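Local coordinates for argininosuccinate lyase (Chelativorans sp., PDB 6RXA), which catalyses the cleavage and formation of carbon–nitrogen bonds as an EDDS lyase of the aspartase/fumarase superfamily, here engineered for enantioselective synthesis of chiral synthons for dipeptide sweeteners, at the interface of chains A and B. Numbering follows the deposited sequence. Chains: chain A/B, Argininosuccinate lyase.

Contact 1: the interface of chains A and B. Residues chain A 156, 164-166, 170, 443, 449; chain B 203-204, 228-229.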
loop_
_atom_site.group_PDB
_atom_site.type_symbol
_atom_site.label_atom_id
_atom_site.label_comp_id
_atom_site.label_asym_id
_atom_site.label_seq_id
_atom_site.Cartn_x
_atom_site.Cartn_y
_atom_site.Cartn_z
ATOM N N VAL A 156 -6.951 6.220 -31.655
ATOM C CA VAL A 156 -6.951 5.715 -30.290
ATOM C C VAL A 156 -5.861 4.651 -30.187
ATOM O O VAL A 156 -5.537 3.962 -31.165
ATOM C CB VAL A 156 -8.337 5.167 -29.889
ATOM C CG1 VAL A 156 -8.662 3.882 -30.626
ATOM C CG2 VAL A 156 -8.408 4.949 -28.362
ATOM N N GLN A 164 -7.200 2.140 -33.825
ATOM C CA GLN A 164 -8.191 2.441 -34.858
ATOM C C GLN A 164 -8.488 3.929 -34.833
ATOM O O GLN A 164 -8.175 4.633 -33.871
ATOM C CB GLN A 164 -9.483 1.649 -34.644
ATOM C CG GLN A 164 -9.361 0.124 -34.789
ATOM C CD GLN A 164 -10.657 -0.597 -34.459
ATOM O OE1 GLN A 164 -11.620 0.007 -33.977
ATOM N NE2 GLN A 164 -10.686 -1.902 -34.711
ATOM N N PRO A 165 -9.147 4.452 -35.884
ATOM C CA PRO A 165 -9.512 5.875 -35.892
ATOM C C PRO A 165 -10.707 6.173 -34.994
ATOM O O PRO A 165 -11.693 5.436 -34.980
ATOM C CB PRO A 165 -9.858 6.147 -37.365
ATOM C CG PRO A 165 -9.232 5.006 -38.133
ATOM C CD PRO A 165 -9.359 3.835 -37.205
ATOM N N ILE A 166 -10.604 7.285 -34.253
ATOM C CA ILE A 166 -11.698 7.830 -33.456
ATOM C C ILE A 166 -11.711 9.340 -33.676
ATOM O O ILE A 166 -11.173 9.838 -34.668
ATOM C CB ILE A 166 -11.538 7.480 -31.966
ATOM C CG1 ILE A 166 -10.236 8.057 -31.413
ATOM C CG2 ILE A 166 -11.585 5.976 -31.759
ATOM C CD1 ILE A 166 -10.238 8.222 -29.893
ATOM N N HIS A 170 -14.751 11.759 -29.052
ATOM C CA HIS A 170 -15.028 10.410 -28.565
ATOM C C HIS A 170 -14.136 10.047 -27.385
ATOM O O HIS A 170 -14.606 9.493 -26.386
ATOM C CB HIS A 170 -14.833 9.444 -29.731
ATOM C CG HIS A 170 -14.996 8.007 -29.369
ATOM N ND1 HIS A 170 -13.942 7.121 -29.401
ATOM C CD2 HIS A 170 -16.081 7.295 -28.979
ATOM C CE1 HIS A 170 -14.372 5.925 -29.037
ATOM N NE2 HIS A 170 -15.667 6.004 -28.779
ATOM N N ARG A 443 -18.416 3.582 -37.574
ATOM C CA ARG A 443 -18.532 3.180 -36.171
ATOM C C ARG A 443 -19.578 4.069 -35.509
ATOM O O ARG A 443 -19.268 5.002 -34.761
ATOM C CB ARG A 443 -17.175 3.268 -35.488
ATOM C CG ARG A 443 -16.179 2.219 -35.972
ATOM C CD ARG A 443 -14.752 2.522 -35.509
ATOM N NE ARG A 443 -13.925 1.339 -35.730
ATOM C CZ ARG A 443 -13.535 0.918 -36.928
ATOM N NH1 ARG A 443 -12.815 -0.194 -37.053
ATOM N NH2 ARG A 443 -13.866 1.609 -38.010
ATOM N N PRO A 449 -17.311 6.261 -32.177
ATOM C CA PRO A 449 -16.798 7.615 -32.458
ATOM C C PRO A 449 -17.526 8.421 -33.531
ATOM O O PRO A 449 -17.215 9.615 -33.678
ATOM C CB PRO A 449 -15.338 7.366 -32.856
ATOM C CG PRO A 449 -15.334 5.957 -33.402
ATOM C CD PRO A 449 -16.303 5.228 -32.491
ATOM N N THR B 203 -11.740 -1.182 -28.828
ATOM C CA THR B 203 -11.710 0.075 -28.090
ATOM C C THR B 203 -12.514 1.165 -28.804
ATOM O O THR B 203 -12.723 2.237 -28.236
ATOM C CB THR B 203 -10.278 0.596 -27.912
ATOM O OG1 THR B 203 -10.300 1.806 -27.134
ATOM C CG2 THR B 203 -9.626 0.873 -29.277
ATOM N N ALA B 204 -12.942 0.930 -30.048
ATOM C CA ALA B 204 -13.591 1.965 -30.853
ATOM C C ALA B 204 -14.903 1.496 -31.471
ATOM O O ALA B 204 -15.403 2.125 -32.405
ATOM C CB ALA B 204 -12.648 2.481 -31.950
ATOM N N SER B 228 -16.961 3.250 -25.906
ATOM C CA SER B 228 -16.178 2.067 -26.254
ATOM C C SER B 228 -14.793 2.072 -25.617
ATOM O O SER B 228 -14.265 0.999 -25.296
ATOM C CB SER B 228 -16.053 1.936 -27.768
ATOM O OG SER B 228 -15.431 3.079 -28.327
ATOM N N ILE B 229 -14.176 3.245 -25.432
ATOM C CA ILE B 229 -12.910 3.292 -24.707
ATOM C C ILE B 229 -13.135 2.911 -23.252
ATOM O O ILE B 229 -12.407 2.089 -22.687
ATOM C CB ILE B 229 -12.233 4.670 -24.837
ATOM C CG1 ILE B 229 -11.803 4.928 -26.275
ATOM C CG2 ILE B 229 -11.043 4.768 -23.884
ATOM C CD1 ILE B 229 -11.647 6.408 -26.562
HETATM O O HOH W 1 -12.813 -1.221 -31.934
#
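The hairpin of strands 153-158 and 161-167, which in this aspartase/fumarase-type lyase runs into long helix 168-193, receives the B:Thr203-B:Ala204 loop of the partner subunit. A:Val156 and B:Thr203 meet tip to tip, methyl on methyl, with A:Val156 CG1 a tight 3.4 Å from B:Thr203 CG2. CG1 lies between the backbone N and the carbonyl carbon of A:Val156 (chi1 70°), which turns it to that methyl and sends CG2 toward B:Thr203 OG1 and B:Ile229 CD1. B:Ala204 hides 69 Å² of its surface against chain A. Its CB packs against A:Ile166 CG2 at 3.7 Å and also touches the amide oxygen of A:Gln164. The carbonyl O of B:Ala204 sits 3.2 Å from A:Arg443 CD, in plane at the edge of the guanidinium, while the ring CD of A:Pro449 also touches it. A water bridges the chains: it lies 2.7 Å from A:Gln164 OE1 and 2.9 Å from B:Ala204 N, with a longer link to B:Thr203 N. The same OE1 accepts from A:Arg443 NE at 3.2 Å, the donor standing above the amide plane; this bond within chain A, with the water, probably helps hold the extended glutamine, and the arginine's positive charge may polarise its C=O. At the helix start, A:His170 CG is anti to the backbone N (chi1 176°), carrying the imidazole over to chain B. A:His170 NE2 donates a weak, bent bond to B:Ser228 OG (3.0 Å, 121° at H), which lies in plane at the ring edge. B:Ser228 OG in turn donates to B:Thr203 O at 2.8 Å, tying the loop to the start of helix 228-233. A:Pro449 CB rests over one imidazole face, toward its rim.

Contact 2: the interface of chains A and B. Residues chain A 171, 174-175, 178, 251, 254, 258; chain B 229-230, 318.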
loop_
_atom_site.group_PDB
_atom_site.type_symbol
_atom_site.label_atom_id
_atom_site.label_comp_id
_atom_site.label_asym_id
_atom_site.label_seq_id
_atom_site.Cartn_x
_atom_site.Cartn_y
_atom_site.Cartn_z
ATOM N N TYR A 171 -12.838 10.350 -27.485
ATOM C CA TYR A 171 -11.918 10.071 -26.388
ATOM C C TYR A 171 -12.345 10.795 -25.112
ATOM O O TYR A 171 -12.403 10.201 -24.025
ATOM C CB TYR A 171 -10.480 10.465 -26.782
ATOM C CG TYR A 171 -9.514 10.210 -25.647
ATOM C CD1 TYR A 171 -9.308 11.159 -24.665
ATOM C CD2 TYR A 171 -8.853 9.000 -25.534
ATOM C CE1 TYR A 171 -8.479 10.919 -23.608
ATOM C CE2 TYR A 171 -8.004 8.749 -24.465
ATOM C CZ TYR A 171 -7.819 9.715 -23.505
ATOM O OH TYR A 171 -6.989 9.495 -22.425
ATOM N N ALA A 174 -15.013 9.251 -23.042
ATOM C CA ALA A 174 -14.637 8.176 -22.129
ATOM C C ALA A 174 -14.342 8.747 -20.754
ATOM O O ALA A 174 -14.786 8.209 -19.730
ATOM C CB ALA A 174 -13.411 7.426 -22.664
ATOM N N ILE A 175 -13.605 9.859 -20.720
ATOM C CA ILE A 175 -13.294 10.521 -19.457
ATOM C C ILE A 175 -14.579 10.986 -18.781
ATOM O O ILE A 175 -14.750 10.815 -17.573
ATOM C CB ILE A 175 -12.295 11.668 -19.694
ATOM C CG1 ILE A 175 -11.037 11.178 -20.428
ATOM C CG2 ILE A 175 -11.953 12.340 -18.377
ATOM C CD1 ILE A 175 -10.258 10.099 -19.720
ATOM N N ASN A 178 -16.146 8.013 -17.034
ATOM C CA ASN A 178 -15.356 7.752 -15.833
ATOM C C ASN A 178 -15.750 8.701 -14.710
ATOM O O ASN A 178 -15.966 8.285 -13.561
ATOM C CB ASN A 178 -13.873 7.927 -16.178
ATOM C CG ASN A 178 -12.970 8.013 -14.942
ATOM O OD1 ASN A 178 -12.987 9.010 -14.209
ATOM N ND2 ASN A 178 -12.151 6.982 -14.727
ATOM N N GLY A 251 -7.580 7.885 -12.452
ATOM C CA GLY A 251 -8.070 8.187 -13.784
ATOM C C GLY A 251 -7.543 9.508 -14.289
ATOM O O GLY A 251 -7.326 9.681 -15.494
ATOM N N ARG A 254 -4.109 8.874 -15.518
ATOM C CA ARG A 254 -4.137 8.235 -16.827
ATOM C C ARG A 254 -4.378 9.246 -17.939
ATOM O O ARG A 254 -3.746 9.170 -19.002
ATOM C CB ARG A 254 -5.202 7.135 -16.825
ATOM C CG ARG A 254 -4.785 5.952 -15.968
ATOM C CD ARG A 254 -5.916 4.967 -15.701
ATOM N NE ARG A 254 -6.178 4.142 -16.858
ATOM C CZ ARG A 254 -7.233 3.346 -16.970
ATOM N NH1 ARG A 254 -8.145 3.320 -15.980
ATOM N NH2 ARG A 254 -7.356 2.581 -18.063
ATOM N N GLU A 258 -1.777 10.250 -20.847
ATOM C CA GLU A 258 -2.191 10.223 -22.246
ATOM C C GLU A 258 -1.783 11.505 -22.952
ATOM O O GLU A 258 -1.203 11.474 -24.043
ATOM C CB GLU A 258 -3.711 10.067 -22.333
ATOM C CG GLU A 258 -4.196 9.700 -23.729
ATOM C CD GLU A 258 -4.417 8.209 -23.894
ATOM O OE1 GLU A 258 -5.161 7.635 -23.065
ATOM O OE2 GLU A 258 -3.854 7.617 -24.862
ATOM N N ILE B 229 -14.176 3.245 -25.432
ATOM C CA ILE B 229 -12.910 3.292 -24.707
ATOM C C ILE B 229 -13.135 2.911 -23.252
ATOM O O ILE B 229 -12.407 2.089 -22.687
ATOM C CB ILE B 229 -12.233 4.670 -24.837
ATOM C CG1 ILE B 229 -11.803 4.928 -26.275
ATOM C CG2 ILE B 229 -11.043 4.768 -23.884
ATOM C CD1 ILE B 229 -11.647 6.408 -26.562
ATOM N N GLU B 230 -14.154 3.490 -22.622
ATOM C CA GLU B 230 -14.461 3.112 -21.247
ATOM C C GLU B 230 -14.751 1.618 -21.151
ATOM O O GLU B 230 -14.404 0.987 -20.148
ATOM C CB GLU B 230 -15.629 3.954 -20.728
ATOM C CG GLU B 230 -16.042 3.691 -19.285
ATOM C CD GLU B 230 -15.008 4.093 -18.250
ATOM O OE1 GLU B 230 -13.849 4.433 -18.598
ATOM O OE2 GLU B 230 -15.365 4.070 -17.055
ATOM N N TYR B 318 -5.249 6.178 -20.418
ATOM C CA TYR B 318 -6.664 5.797 -20.349
ATOM C C TYR B 318 -6.978 4.921 -21.556
ATOM O O TYR B 318 -7.753 5.270 -22.450
ATOM C CB TYR B 318 -7.612 6.998 -20.222
ATOM C CG TYR B 318 -8.796 6.566 -19.381
ATOM C CD1 TYR B 318 -8.742 6.620 -18.003
ATOM C CD2 TYR B 318 -9.921 6.017 -19.959
ATOM C CE1 TYR B 318 -9.789 6.145 -17.228
ATOM C CE2 TYR B 318 -10.979 5.538 -19.188
ATOM C CZ TYR B 318 -10.905 5.610 -17.818
ATOM O OH TYR B 318 -11.955 5.131 -17.045
#
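B:Tyr318, on a loop of chain B, inserts its phenol between A:Ile175 of helix 168-193 and A:Arg254 of helix 236-262. Both faces of the ring are covered, one by a cation and one by an alkyl group. A:Arg254 CZ lies over one face of the B:Tyr318 ring, 4.1 Å from its centroid, a cation-pi contact with guanidinium and ring planes 27° apart; the arginine chain bends at chi3 (76°), laying the guanidinium across the ring. On the opposite face, offset toward the rim, A:Ile175 CD1 is 3.8 Å from B:Tyr318 CG, the two side chains sliding past each other in opposite directions. Hydrogen bonds fix the hydroxyl from both chains. A:Asn178 ND2 donates to B:Tyr318 OH at 3.0 Å, nearly straight (159° at H) and close to the amide plane, which stands almost perpendicular to the phenol ring. B:Tyr318 OH itself donates to B:Glu230 OE1 at 2.5 Å, in the ring plane and on the syn lone pair of the carboxylate. The tyrosine oxygen is both acceptor and donor, which anchors the tip of the side chain, while A:Arg254 and A:Ile175 on its two faces hold the ring's tilt. At the other end of the residue, the backbone B:Tyr318 N gives A:Glu258 OE1 a weak bond of 3.0 Å. A:Tyr171 OH donates to that same oxygen at 2.7 Å, on its anti side and tilted from the carboxylate plane, holding the acceptor in place. Apolar contacts complete the patch: A:Ala174 CB touches B:Ile229 CB at 3.7 Å, and the A:Tyr171 ring crosses B:Ile229 at about a right angle, while A:Tyr171 OH abuts B:Tyr318 CB. Together these contacts lock a partner loop against two core helices, probably helping to hold the subunits together.

Contact 1 and contact 2 are neighbouring patches of one two-fold symmetric interface, their C-alpha centres about 11 Å apart. B:Ile229 belongs to both, and on the chain A side helix 168-193 runs from the first to the second. Short helix 228-233 of chain B therefore spans the two, linking the part beside the strand hairpin to the part where the B:Tyr318 loop meets two helices. Symmetry repeats the pair with the chains exchanged. The assembly holds four copies, as is usual for this superfamily, whose active sites form where subunits meet; A:Thr158, a fumarate-binding residue, ends the strand used in contact 1, so the interface may also help position that site.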